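Local coordinates for protein inositol monophosphatase (Zymomonas mobilis, PDB 4N81) that probably removes phosphate from inositol monophosphate or related sugar phosphates with the help of magnesium, at residues R25-A30 against V43-R48; G116-P121 against E125-V130; L133-S136 against V141-T144; W161-E164 against H170-K173; A212-I217 against G223-W228. All coordinates share one frame; numbering follows the deposited sequence.

Contact 1. Residues R25-A30 against V43-R48; sequences RPFFRA and VTKADR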
# COMPACT_ATOMS: atom_id res chain seq x y z
N ARG A 25 -15.97 8.82 -1.05
CA ARG A 25 -16.16 7.39 -0.73
C ARG A 25 -16.96 6.57 -1.77
O ARG A 25 -16.52 5.49 -2.17
CB ARG A 25 -16.80 7.27 0.66
CG ARG A 25 -16.89 5.87 1.25
CD ARG A 25 -17.52 5.92 2.69
NE ARG A 25 -16.62 6.59 3.64
CZ ARG A 25 -16.87 7.79 4.18
NH1 ARG A 25 -15.99 8.34 5.06
NH2 ARG A 25 -17.99 8.44 3.85
N PRO A 26 -18.11 7.09 -2.25
CA PRO A 26 -18.90 6.30 -3.19
C PRO A 26 -18.11 5.93 -4.46
O PRO A 26 -18.56 5.04 -5.19
CB PRO A 26 -20.08 7.23 -3.55
CG PRO A 26 -20.20 8.13 -2.38
CD PRO A 26 -18.81 8.32 -1.84
N PHE A 27 -17.09 6.72 -4.84
CA PHE A 27 -16.35 6.47 -6.08
C PHE A 27 -15.22 5.46 -5.91
O PHE A 27 -14.65 5.03 -6.88
CB PHE A 27 -15.74 7.77 -6.62
CG PHE A 27 -16.79 8.76 -7.06
CD1 PHE A 27 -17.13 9.85 -6.26
CD2 PHE A 27 -17.47 8.55 -8.25
CE1 PHE A 27 -18.10 10.74 -6.66
CE2 PHE A 27 -18.46 9.46 -8.66
CZ PHE A 27 -18.77 10.56 -7.86
N PHE A 28 -14.87 5.14 -4.68
CA PHE A 28 -13.74 4.23 -4.47
C PHE A 28 -14.09 2.81 -4.97
O PHE A 28 -15.18 2.29 -4.64
CB PHE A 28 -13.43 4.20 -2.97
CG PHE A 28 -12.26 3.30 -2.62
CD1 PHE A 28 -10.99 3.59 -3.13
CD2 PHE A 28 -12.44 2.22 -1.78
CE1 PHE A 28 -9.88 2.76 -2.82
CE2 PHE A 28 -11.38 1.42 -1.42
CZ PHE A 28 -10.10 1.69 -1.93
N ARG A 29 -13.15 2.19 -5.69
CA ARG A 29 -13.36 0.85 -6.26
C ARG A 29 -14.55 0.72 -7.20
O ARG A 29 -15.08 -0.36 -7.42
CB ARG A 29 -13.43 -0.21 -5.15
CG ARG A 29 -12.01 -0.47 -4.60
CD ARG A 29 -11.94 -1.61 -3.52
NE ARG A 29 -10.57 -1.64 -2.97
CZ ARG A 29 -10.19 -2.42 -1.95
NH1 ARG A 29 -11.06 -3.25 -1.39
NH2 ARG A 29 -8.97 -2.32 -1.47
N ALA A 30 -14.94 1.83 -7.80
CA ALA A 30 -15.88 1.84 -8.92
C ALA A 30 -15.18 1.35 -10.22
O ALA A 30 -13.94 1.40 -10.36
CB ALA A 30 -16.46 3.27 -9.10
N VAL A 43 -12.09 8.93 -10.33
CA VAL A 43 -11.18 9.76 -9.52
C VAL A 43 -11.38 11.25 -9.85
O VAL A 43 -11.36 12.12 -8.98
CB VAL A 43 -9.69 9.33 -9.71
CG1 VAL A 43 -9.16 9.74 -11.12
CG2 VAL A 43 -8.80 9.92 -8.57
N THR A 44 -11.62 11.54 -11.12
CA THR A 44 -11.83 12.91 -11.53
C THR A 44 -13.15 13.44 -10.99
O THR A 44 -13.21 14.60 -10.49
CB THR A 44 -11.80 13.00 -13.10
OG1 THR A 44 -10.47 12.65 -13.54
CG2 THR A 44 -12.13 14.38 -13.54
N LYS A 45 -14.20 12.61 -11.02
CA LYS A 45 -15.46 13.06 -10.45
C LYS A 45 -15.34 13.33 -8.94
O LYS A 45 -15.84 14.34 -8.45
CB LYS A 45 -16.57 12.00 -10.63
CG LYS A 45 -17.01 11.74 -12.06
CD LYS A 45 -18.36 11.03 -12.08
CE LYS A 45 -18.78 10.66 -13.52
NZ LYS A 45 -17.80 9.62 -14.03
N ALA A 46 -14.62 12.45 -8.24
CA ALA A 46 -14.47 12.53 -6.80
C ALA A 46 -13.67 13.77 -6.43
O ALA A 46 -14.04 14.52 -5.55
CB ALA A 46 -13.73 11.26 -6.29
N ASP A 47 -12.55 13.96 -7.12
CA ASP A 47 -11.66 15.09 -6.86
C ASP A 47 -12.38 16.40 -7.13
O ASP A 47 -12.37 17.32 -6.28
CB ASP A 47 -10.40 14.97 -7.75
CG ASP A 47 -9.60 16.25 -7.80
OD1 ASP A 47 -9.57 16.90 -8.87
OD2 ASP A 47 -9.06 16.65 -6.76
N ARG A 48 -13.05 16.51 -8.27
CA ARG A 48 -13.74 17.76 -8.56
C ARG A 48 -14.89 18.02 -7.60
O ARG A 48 -15.09 19.18 -7.17
CB ARG A 48 -14.35 17.78 -9.98
CG ARG A 48 -13.38 17.66 -11.18
CD ARG A 48 -14.14 17.86 -12.54
NE ARG A 48 -15.02 19.04 -12.54
CZ ARG A 48 -16.01 19.26 -13.42
NH1 ARG A 48 -16.26 18.37 -14.38
NH2 ARG A 48 -16.75 20.36 -13.35
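The aromatic ring of Phe27 lies across the flank of the helix that holds Lys45 and Ala46: Lys45 covers the CE2-CZ part of one face, and Ala46 meets the CD1 side. Lys45 uses the base of its chain: its CB sits over the ring face in a CH-pi contact, 4.1 Å from the ring centroid of Phe27 and 29° off the normal, while its CD comes to the CE2 corner. The two side chains cross at about a right angle, and the lysine's end then leads away from the ring, so a long residue offers greasy methylenes here without burying its amine. The methyl CB of Ala46 meets Phe27 CD1 at 3.7 Å; the small side chain lets the ring come close to the helix backbone, whose Ala46 N lies over the same face. Phe27 reaches across because its CG stands anti to its own carbonyl carbon (chi1 -66°). The residue ends a short 3-10 segment and opens the type II beta turn Phe27-Ala30; Arg29 of that turn is salt-bridged to Glu125 of the second subunit. Phe27 also touches Pro42 and Phe94, and Ala46 touches Ile88, a predicted magnesium ligand; the contact thus joins the 3-10 turn and loop that follow helix 7-24 to helix 42-61, beside helix 91-95 and strand 88-89.

Contact 2. Residues G116-P121 against E125-V130; sequences GIINQP and ERWVGV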
# COMPACT_ATOMS: atom_id res chain seq x y z
N GLY A 116 -2.44 20.97 9.47
CA GLY A 116 -2.57 19.99 8.40
C GLY A 116 -3.43 18.83 8.85
O GLY A 116 -3.35 18.40 10.00
N ILE A 117 -4.23 18.29 7.94
CA ILE A 117 -4.95 17.05 8.18
C ILE A 117 -4.65 16.11 7.02
O ILE A 117 -4.64 16.57 5.82
CB ILE A 117 -6.50 17.31 8.29
CG1 ILE A 117 -6.84 17.99 9.63
CG2 ILE A 117 -7.29 15.98 8.21
CD1 ILE A 117 -8.34 18.19 9.89
N ILE A 118 -4.39 14.84 7.36
CA ILE A 118 -4.47 13.75 6.38
C ILE A 118 -5.69 12.94 6.76
O ILE A 118 -5.79 12.47 7.90
CB ILE A 118 -3.27 12.75 6.47
CG1 ILE A 118 -1.91 13.45 6.13
CG2 ILE A 118 -3.50 11.58 5.50
CD1 ILE A 118 -0.66 12.65 6.75
N ASN A 119 -6.60 12.71 5.82
CA ASN A 119 -7.75 11.87 6.14
C ASN A 119 -7.90 10.75 5.14
O ASN A 119 -8.04 11.02 3.95
CB ASN A 119 -9.04 12.69 6.14
CG ASN A 119 -10.24 11.86 6.66
OD1 ASN A 119 -10.24 11.44 7.80
ND2 ASN A 119 -11.23 11.61 5.80
N GLN A 120 -7.95 9.52 5.64
CA GLN A 120 -8.18 8.36 4.77
C GLN A 120 -9.64 8.05 4.97
O GLN A 120 -10.03 7.55 6.03
CB GLN A 120 -7.30 7.18 5.29
CG GLN A 120 -6.84 6.25 4.12
CD GLN A 120 -8.02 5.80 3.26
OE1 GLN A 120 -8.99 5.26 3.78
NE2 GLN A 120 -7.94 6.04 1.97
N PRO A 121 -10.47 8.34 3.94
CA PRO A 121 -11.92 8.28 4.17
C PRO A 121 -12.49 6.88 4.09
O PRO A 121 -13.66 6.71 4.45
CB PRO A 121 -12.49 9.17 3.06
CG PRO A 121 -11.43 9.07 1.92
CD PRO A 121 -10.12 9.03 2.67
N GLU A 125 -9.09 6.99 9.03
CA GLU A 125 -7.87 7.25 9.77
C GLU A 125 -7.55 8.71 9.49
O GLU A 125 -7.37 9.10 8.32
CB GLU A 125 -6.76 6.38 9.17
CG GLU A 125 -7.11 4.88 9.24
CD GLU A 125 -6.00 3.97 8.66
OE1 GLU A 125 -5.45 3.11 9.40
OE2 GLU A 125 -5.71 4.13 7.45
N ARG A 126 -7.39 9.48 10.57
CA ARG A 126 -7.22 10.92 10.43
C ARG A 126 -6.07 11.42 11.31
O ARG A 126 -6.09 11.24 12.54
CB ARG A 126 -8.52 11.65 10.81
CG ARG A 126 -8.39 13.18 10.61
CD ARG A 126 -9.75 13.92 10.77
NE ARG A 126 -10.70 13.44 9.76
CZ ARG A 126 -11.94 13.92 9.58
NH1 ARG A 126 -12.42 14.91 10.33
NH2 ARG A 126 -12.69 13.38 8.62
N TRP A 127 -5.07 11.99 10.65
CA TRP A 127 -3.94 12.63 11.33
C TRP A 127 -4.20 14.15 11.37
O TRP A 127 -4.57 14.70 10.34
CB TRP A 127 -2.69 12.44 10.46
CG TRP A 127 -2.09 11.06 10.43
CD1 TRP A 127 -1.01 10.61 11.19
CD2 TRP A 127 -2.51 9.96 9.60
NE1 TRP A 127 -0.77 9.27 10.88
CE2 TRP A 127 -1.65 8.86 9.90
CE3 TRP A 127 -3.54 9.78 8.66
CZ2 TRP A 127 -1.75 7.62 9.22
CZ3 TRP A 127 -3.65 8.54 8.01
CH2 TRP A 127 -2.76 7.48 8.29
N VAL A 128 -3.99 14.80 12.53
CA VAL A 128 -4.16 16.25 12.62
C VAL A 128 -2.90 16.84 13.25
O VAL A 128 -2.52 16.44 14.37
CB VAL A 128 -5.33 16.62 13.54
CG1 VAL A 128 -5.54 18.16 13.54
CG2 VAL A 128 -6.60 15.88 13.07
N GLY A 129 -2.26 17.79 12.56
CA GLY A 129 -1.10 18.48 13.10
C GLY A 129 -1.31 19.99 13.13
O GLY A 129 -2.02 20.54 12.26
N VAL A 130 -0.73 20.67 14.12
CA VAL A 130 -0.95 22.11 14.25
C VAL A 130 0.30 22.66 14.94
O VAL A 130 0.91 21.97 15.79
CB VAL A 130 -2.14 22.46 15.20
CG1 VAL A 130 -2.44 23.95 15.18
CG2 VAL A 130 -3.38 21.67 14.88
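Asn119 OD1 is gripped by two donors of one guanidinium group: Arg126 NE at 2.8 Å, nearly straight at 165°, and Arg126 NH2 in a weak second bond. The pair belongs to an antiparallel beta hairpin, strands 112-120 and 125-130, in the middle of the mixed sheet. The oxygen lies in the guanidinium plane, but the amide is turned 78° to that plane and NE stands well above the carbonyl plane, away from a lone pair. With CG anti to the backbone N (chi1 -177°) and the bend placed at chi3, Arg126 brings its guanidinium back over Asn119, its cross-strand partner, laying CG on Ile117 CG2 as it goes. Asp18 of helix 7-24 takes a salt bridge from NH2 and His14 a bond from NH1. Losing the guanidinium, as with an alanine here, would probably leave Asn119 OD1 and the Asp18 carboxylate without their mates and open a gap between sheet and helix.

Ile117 and Val128 add apolar branches to this face, pointing the same way. On the other face Ile118 and Trp127, a hydrogen-bonded pair, suit a buried core with helices 187-194 and 214-220. Beyond them Gln120 and Glu125 run side by side, their polar ends bound to Phe101 O and the hydroxyl of Tyr188. Glycine suits positions 116 and 129 because Ile217 CG1 packs on Gly129 N and Gly116 O, where side chains would stand in the way. Ile118 CG2 rests 3.6 Å from Trp127 CE3, and its CD1 lies over the indole face, toward the rim.

Contact 3. Residues L133-S136 against V141-T144; sequences LPTS and VIHT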
# COMPACT_ATOMS: atom_id res chain seq x y z
N LEU A 133 0.37 22.38 18.96
CA LEU A 133 -0.10 21.21 19.68
C LEU A 133 0.62 19.96 19.19
O LEU A 133 1.12 19.92 18.06
CB LEU A 133 -1.59 20.99 19.47
CG LEU A 133 -2.58 21.68 20.41
CD1 LEU A 133 -2.04 21.87 21.84
CD2 LEU A 133 -2.84 22.96 19.80
N PRO A 134 0.67 18.91 20.04
CA PRO A 134 1.09 17.57 19.58
C PRO A 134 0.14 17.03 18.52
O PRO A 134 -1.08 17.24 18.55
CB PRO A 134 1.02 16.69 20.85
CG PRO A 134 0.46 17.56 21.92
CD PRO A 134 0.51 19.00 21.50
N THR A 135 0.72 16.31 17.58
CA THR A 135 -0.03 15.66 16.51
C THR A 135 -0.89 14.56 17.09
O THR A 135 -0.46 13.88 18.04
CB THR A 135 0.95 15.11 15.51
OG1 THR A 135 1.56 16.23 14.85
CG2 THR A 135 0.30 14.21 14.45
N SER A 136 -2.07 14.39 16.54
CA SER A 136 -3.00 13.37 16.96
C SER A 136 -3.44 12.46 15.80
O SER A 136 -3.52 12.90 14.72
CB SER A 136 -4.24 14.02 17.55
OG SER A 136 -4.01 14.56 18.84
N VAL A 141 -2.70 11.44 20.97
CA VAL A 141 -1.36 11.98 20.70
C VAL A 141 -0.46 10.86 20.18
O VAL A 141 -0.53 9.74 20.70
CB VAL A 141 -0.73 12.59 21.94
CG1 VAL A 141 0.74 13.04 21.65
CG2 VAL A 141 -1.55 13.79 22.37
N ILE A 142 0.39 11.16 19.21
CA ILE A 142 1.27 10.14 18.65
C ILE A 142 2.70 10.65 18.57
O ILE A 142 2.94 11.87 18.64
CB ILE A 142 0.80 9.70 17.23
CG1 ILE A 142 0.79 10.91 16.28
CG2 ILE A 142 -0.61 8.96 17.33
CD1 ILE A 142 0.69 10.46 14.74
N HIS A 143 3.64 9.71 18.44
CA HIS A 143 5.05 10.02 18.50
C HIS A 143 5.81 9.25 17.41
O HIS A 143 5.62 8.04 17.26
CB HIS A 143 5.61 9.57 19.87
CG HIS A 143 5.01 10.31 21.02
ND1 HIS A 143 3.93 9.84 21.74
CD2 HIS A 143 5.33 11.52 21.56
CE1 HIS A 143 3.62 10.72 22.68
NE2 HIS A 143 4.45 11.74 22.60
N THR A 144 6.74 9.94 16.76
CA THR A 144 7.71 9.26 15.90
C THR A 144 8.64 8.43 16.81
O THR A 144 8.62 8.59 18.05
CB THR A 144 8.56 10.23 15.14
OG1 THR A 144 9.30 11.06 16.07
CG2 THR A 144 7.66 11.12 14.19
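Thr135 and Ile142 meet through their aliphatic branches, with Thr135 CG2 3.8 Å from both CG1 and CD1 of Ile142. The threonine torsion divides its two branches neatly. CG2 lies opposite the backbone N and turns to the isoleucine, whereas OG1, anti to the carbonyl carbon (chi1 -69°), hydrogen-bonds to Ile217 O. A beta-branched residue with one methyl and one hydroxyl suits such a place, since it serves an apolar neighbour and a helix carbonyl at once. Ile142 takes a less common conformation: CG1 sits between the backbone N and the carbonyl carbon (chi1 60°), a crowded position that nevertheless brings CG1 and CD1 down beside Thr135. Its side chain also touches Leu195 and Ser194.

The two segments belong to a beta hairpin at the edge of the mixed sheet, where strand 133-137 doubles back into the short outermost strand 140-141; the residues after Val141 leave the strand. Ser136 and Val141 form a non-hydrogen-bonded pair of the hairpin, and one backbone bond follows, from Ile142 N to Thr135 O at 3.1 Å. The same oxygen receives a CA-H...O contact from Val141 CA at 3.4 Å.

On the surface side Val141 holds CG1 anti to its backbone N (chi1 174°), which sets that methyl against Pro134 CB at 3.7 Å. Proline gives a rigid hydrocarbon patch without a side-chain polar group, a fitting mate for a valine that is otherwise largely exposed.

Contact 4. Residues W161-E164 against H170-K173; sequences WLFE and HFDK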
# COMPACT_ATOMS: atom_id res chain seq x y z
N TRP A 161 10.60 5.65 -9.87
CA TRP A 161 10.43 6.27 -11.18
C TRP A 161 9.73 7.63 -11.14
O TRP A 161 9.53 8.26 -12.19
CB TRP A 161 9.76 5.28 -12.17
CG TRP A 161 10.50 3.98 -12.15
CD1 TRP A 161 11.78 3.77 -12.55
CD2 TRP A 161 10.03 2.71 -11.66
NE1 TRP A 161 12.13 2.45 -12.36
CE2 TRP A 161 11.06 1.78 -11.83
CE3 TRP A 161 8.81 2.28 -11.13
CZ2 TRP A 161 10.92 0.43 -11.47
CZ3 TRP A 161 8.69 0.93 -10.78
CH2 TRP A 161 9.73 0.05 -10.94
N LEU A 162 9.32 8.08 -9.95
CA LEU A 162 8.78 9.42 -9.83
C LEU A 162 9.86 10.51 -9.60
O LEU A 162 9.55 11.69 -9.51
CB LEU A 162 7.69 9.48 -8.77
CG LEU A 162 6.40 8.76 -9.19
CD1 LEU A 162 5.48 8.84 -7.96
CD2 LEU A 162 5.83 9.55 -10.36
N PHE A 163 11.12 10.09 -9.48
CA PHE A 163 12.27 10.98 -9.43
C PHE A 163 12.71 11.43 -10.83
O PHE A 163 12.47 10.71 -11.82
CB PHE A 163 13.46 10.30 -8.74
CG PHE A 163 13.24 10.03 -7.25
CD1 PHE A 163 13.84 10.85 -6.27
CD2 PHE A 163 12.45 8.95 -6.82
CE1 PHE A 163 13.63 10.64 -4.89
CE2 PHE A 163 12.23 8.71 -5.40
CZ PHE A 163 12.81 9.55 -4.45
N GLU A 164 13.42 12.55 -10.88
CA GLU A 164 14.22 12.96 -12.04
C GLU A 164 15.37 11.96 -12.18
O GLU A 164 15.69 11.18 -11.27
CB GLU A 164 14.78 14.39 -11.84
CG GLU A 164 13.66 15.41 -11.65
CD GLU A 164 14.12 16.79 -11.20
OE1 GLU A 164 13.24 17.56 -10.71
OE2 GLU A 164 15.34 17.11 -11.33
N HIS A 170 20.33 9.57 -6.50
CA HIS A 170 20.41 9.91 -5.06
C HIS A 170 19.54 8.98 -4.20
O HIS A 170 19.95 8.52 -3.08
CB HIS A 170 19.91 11.36 -4.85
CG HIS A 170 20.69 12.38 -5.62
ND1 HIS A 170 22.05 12.55 -5.46
CD2 HIS A 170 20.29 13.31 -6.53
CE1 HIS A 170 22.46 13.52 -6.26
NE2 HIS A 170 21.41 14.00 -6.91
N PHE A 171 18.34 8.65 -4.73
CA PHE A 171 17.46 7.78 -3.97
C PHE A 171 18.08 6.39 -3.84
O PHE A 171 18.05 5.75 -2.78
CB PHE A 171 16.07 7.65 -4.57
CG PHE A 171 15.17 6.77 -3.73
CD1 PHE A 171 14.67 7.28 -2.54
CD2 PHE A 171 14.93 5.43 -4.06
CE1 PHE A 171 13.90 6.47 -1.70
CE2 PHE A 171 14.16 4.62 -3.23
CZ PHE A 171 13.67 5.14 -2.03
N ASP A 172 18.65 5.89 -4.95
CA ASP A 172 19.20 4.56 -4.87
C ASP A 172 20.36 4.47 -3.87
O ASP A 172 20.54 3.44 -3.14
CB ASP A 172 19.72 4.17 -6.25
CG ASP A 172 19.92 2.68 -6.35
OD1 ASP A 172 18.90 1.99 -6.21
OD2 ASP A 172 21.09 2.22 -6.48
N LYS A 173 21.12 5.57 -3.80
CA LYS A 173 22.24 5.55 -2.90
C LYS A 173 21.78 5.50 -1.45
O LYS A 173 22.38 4.77 -0.61
CB LYS A 173 23.15 6.77 -3.12
CG LYS A 173 23.97 6.66 -4.45
CD LYS A 173 24.86 7.85 -4.70
CE LYS A 173 25.77 7.60 -5.96
NZ LYS A 173 26.59 8.86 -6.20
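A loop leading into helix 165-175 folds back on that helix, and the contact consists of one aromatic residue from each: Phe163, just before the helix begins, and Phe171, in its second turn. The side chains cross at about a right angle. Phe171 offers its CB to the flat of the partner ring, 3.9 Å from the Phe163 centroid and 18° off the normal, a CH-pi contact displaced toward the CE1 and CZ rim. Its own ring then runs along the CZ-CE2 side, so that Phe163 CZ comes within 3.5 Å of Phe171 CD1. The rings are inclined at 32° with centroids 5.0 Å apart, an oblique pairing. Phe171 reaches it with CG anti to the backbone N (chi1 -178°), which swings the ring out from the helix toward the loop. Two phenylalanines suit the spot because both are buried and supply broad apolar surfaces with no polar group to satisfy. Trp161 of the second subunit packs on Phe171, which places the pair close to the dimer interface. Both rings rest on strand 154-157, through Thr157 for each and Leu155 for Phe171, so helix 165-175 and its preceding loop are packed together against one strand of the five-stranded sheet.

Contact 5. Residues A212-I217 against G223-W228; sequences AALVPI and GIMRDW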
# COMPACT_ATOMS: atom_id res chain seq x y z
N ALA A 212 2.10 20.35 1.95
CA ALA A 212 1.79 21.40 2.92
C ALA A 212 1.19 20.80 4.19
O ALA A 212 1.64 21.13 5.29
CB ALA A 212 0.78 22.44 2.32
N ALA A 213 0.19 19.92 4.06
CA ALA A 213 -0.49 19.36 5.28
C ALA A 213 0.47 18.46 6.07
O ALA A 213 0.27 18.23 7.29
CB ALA A 213 -1.73 18.53 4.87
N LEU A 214 1.43 17.86 5.37
CA LEU A 214 2.26 16.85 6.04
C LEU A 214 3.20 17.46 7.06
O LEU A 214 3.57 16.82 8.07
CB LEU A 214 3.10 16.10 5.02
CG LEU A 214 2.32 15.55 3.81
CD1 LEU A 214 3.29 14.95 2.86
CD2 LEU A 214 1.26 14.51 4.25
N VAL A 215 3.68 18.66 6.74
CA VAL A 215 4.73 19.20 7.64
C VAL A 215 4.33 19.35 9.16
O VAL A 215 5.05 18.88 10.04
CB VAL A 215 5.33 20.57 7.08
CG1 VAL A 215 6.49 21.11 8.00
CG2 VAL A 215 5.84 20.38 5.61
N PRO A 216 3.20 20.01 9.46
CA PRO A 216 2.80 20.13 10.88
C PRO A 216 2.55 18.78 11.53
O PRO A 216 2.78 18.63 12.74
CB PRO A 216 1.49 20.95 10.81
CG PRO A 216 1.49 21.58 9.47
CD PRO A 216 2.26 20.70 8.56
N ILE A 217 2.08 17.82 10.74
CA ILE A 217 1.74 16.50 11.30
C ILE A 217 3.03 15.77 11.70
O ILE A 217 3.18 15.36 12.85
CB ILE A 217 0.95 15.67 10.25
CG1 ILE A 217 -0.44 16.30 10.09
CG2 ILE A 217 0.92 14.14 10.59
CD1 ILE A 217 -1.22 15.67 8.88
N GLY A 223 8.93 14.50 14.59
CA GLY A 223 9.83 14.30 13.44
C GLY A 223 10.35 15.59 12.83
O GLY A 223 10.22 16.69 13.39
N ILE A 224 10.99 15.46 11.67
CA ILE A 224 11.53 16.64 11.03
C ILE A 224 11.23 16.45 9.54
O ILE A 224 11.31 15.35 9.01
CB ILE A 224 13.06 16.79 11.29
CG1 ILE A 224 13.65 17.98 10.51
CG2 ILE A 224 13.85 15.53 10.90
CD1 ILE A 224 15.08 18.36 11.16
N MET A 225 10.87 17.54 8.86
CA MET A 225 10.56 17.45 7.46
C MET A 225 11.06 18.72 6.79
O MET A 225 10.69 19.83 7.18
CB MET A 225 9.04 17.25 7.28
CG MET A 225 8.67 16.96 5.85
SD MET A 225 6.95 16.36 5.79
CE MET A 225 6.80 16.44 4.03
N ARG A 226 11.98 18.53 5.83
CA ARG A 226 12.68 19.63 5.21
C ARG A 226 12.88 19.36 3.71
O ARG A 226 12.54 18.28 3.23
CB ARG A 226 14.10 19.73 5.81
CG ARG A 226 14.17 19.90 7.35
CD ARG A 226 13.86 21.35 7.70
NE ARG A 226 13.56 21.51 9.11
CZ ARG A 226 14.48 21.64 10.06
NH1 ARG A 226 15.79 21.62 9.76
NH2 ARG A 226 14.07 21.78 11.32
N ASP A 227 13.48 20.31 2.99
CA ASP A 227 13.97 19.97 1.65
C ASP A 227 15.33 19.29 1.71
O ASP A 227 15.82 18.98 2.81
CB ASP A 227 13.93 21.14 0.66
CG ASP A 227 14.94 22.24 0.97
OD1 ASP A 227 14.73 23.36 0.44
OD2 ASP A 227 15.93 22.00 1.69
N TRP A 228 15.92 19.00 0.55
CA TRP A 228 17.18 18.22 0.50
C TRP A 228 18.42 19.08 0.87
O TRP A 228 19.52 18.56 0.95
CB TRP A 228 17.38 17.57 -0.90
CG TRP A 228 16.35 16.52 -1.22
CD1 TRP A 228 15.30 16.06 -0.41
CD2 TRP A 228 16.30 15.75 -2.41
NE1 TRP A 228 14.61 15.04 -1.07
CE2 TRP A 228 15.21 14.85 -2.30
CE3 TRP A 228 17.07 15.74 -3.58
CZ2 TRP A 228 14.88 13.94 -3.33
CZ3 TRP A 228 16.74 14.83 -4.61
CH2 TRP A 228 15.65 13.94 -4.46
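Met225 sends its thioether obliquely across the side chains of Leu214 and Val215, the sulfur near both and the methyl against Leu214. Its CE lies 3.8 Å from Leu214 CB and 4.0 Å from Leu214 CD1, so the end of the methionine rests on the base and one branch of the leucine. SD is 4.1 Å from Val215 CA, and the CG2 branch of Val215 approaches the same sulfur at 4.2 Å. The reach comes from a fully extended chain: chi1 -172°, then two more trans torsions, carry the methyl straight out from the strand. Leucine and valine suit their places by presenting only apolar branches to a thioether.

The arrangement packs helix 214-220 on strand 224-226, which follows it and forms an edge of the five-stranded sheet. Methionine, long and unbranched, can lay both sulfur and methyl along the helix surface. The backbones come nearest at Val215 CA and Met225 CA, 6.1 Å apart. Cutting this side chain back to an alanine is likely to open a gap beside Leu214 and Val215 and leave the strand held less firmly to the helix. Tyr190 of helix 187-194 touches both Leu214 and Met225, and Leu233 packs on the methionine too. Leu214 also meets Ile118 of the larger sheet, and its side chain lies about 6 Å from those of Asp89 and Asp210, predicted magnesium ligands.

How the contacts relate
Along the chain the contacts follow one another in series, 1 to 5. Contacts 2 and 3 lie in the same mixed sheet, centres 11 Å apart, where strands 125-130 and 133-137 are neighbours. Contact 5, its centre about 14 Å from each of theirs, sets helix 214-220 between that sheet and the five-stranded one, consistent with the layered alpha-beta fold of the family. Contact 1 flanks the first sheet, joined to contact 2 by a probable hydrogen bond from Arg25 NH1 to Pro121 O. Contact 4 lies across the chain's centre from contact 2, reaching contact 5 where Phe163 packs on Trp228. Contacts 1, 2 and 5 come near predicted magnesium ligands; contacts 3 and 4 lie away from them.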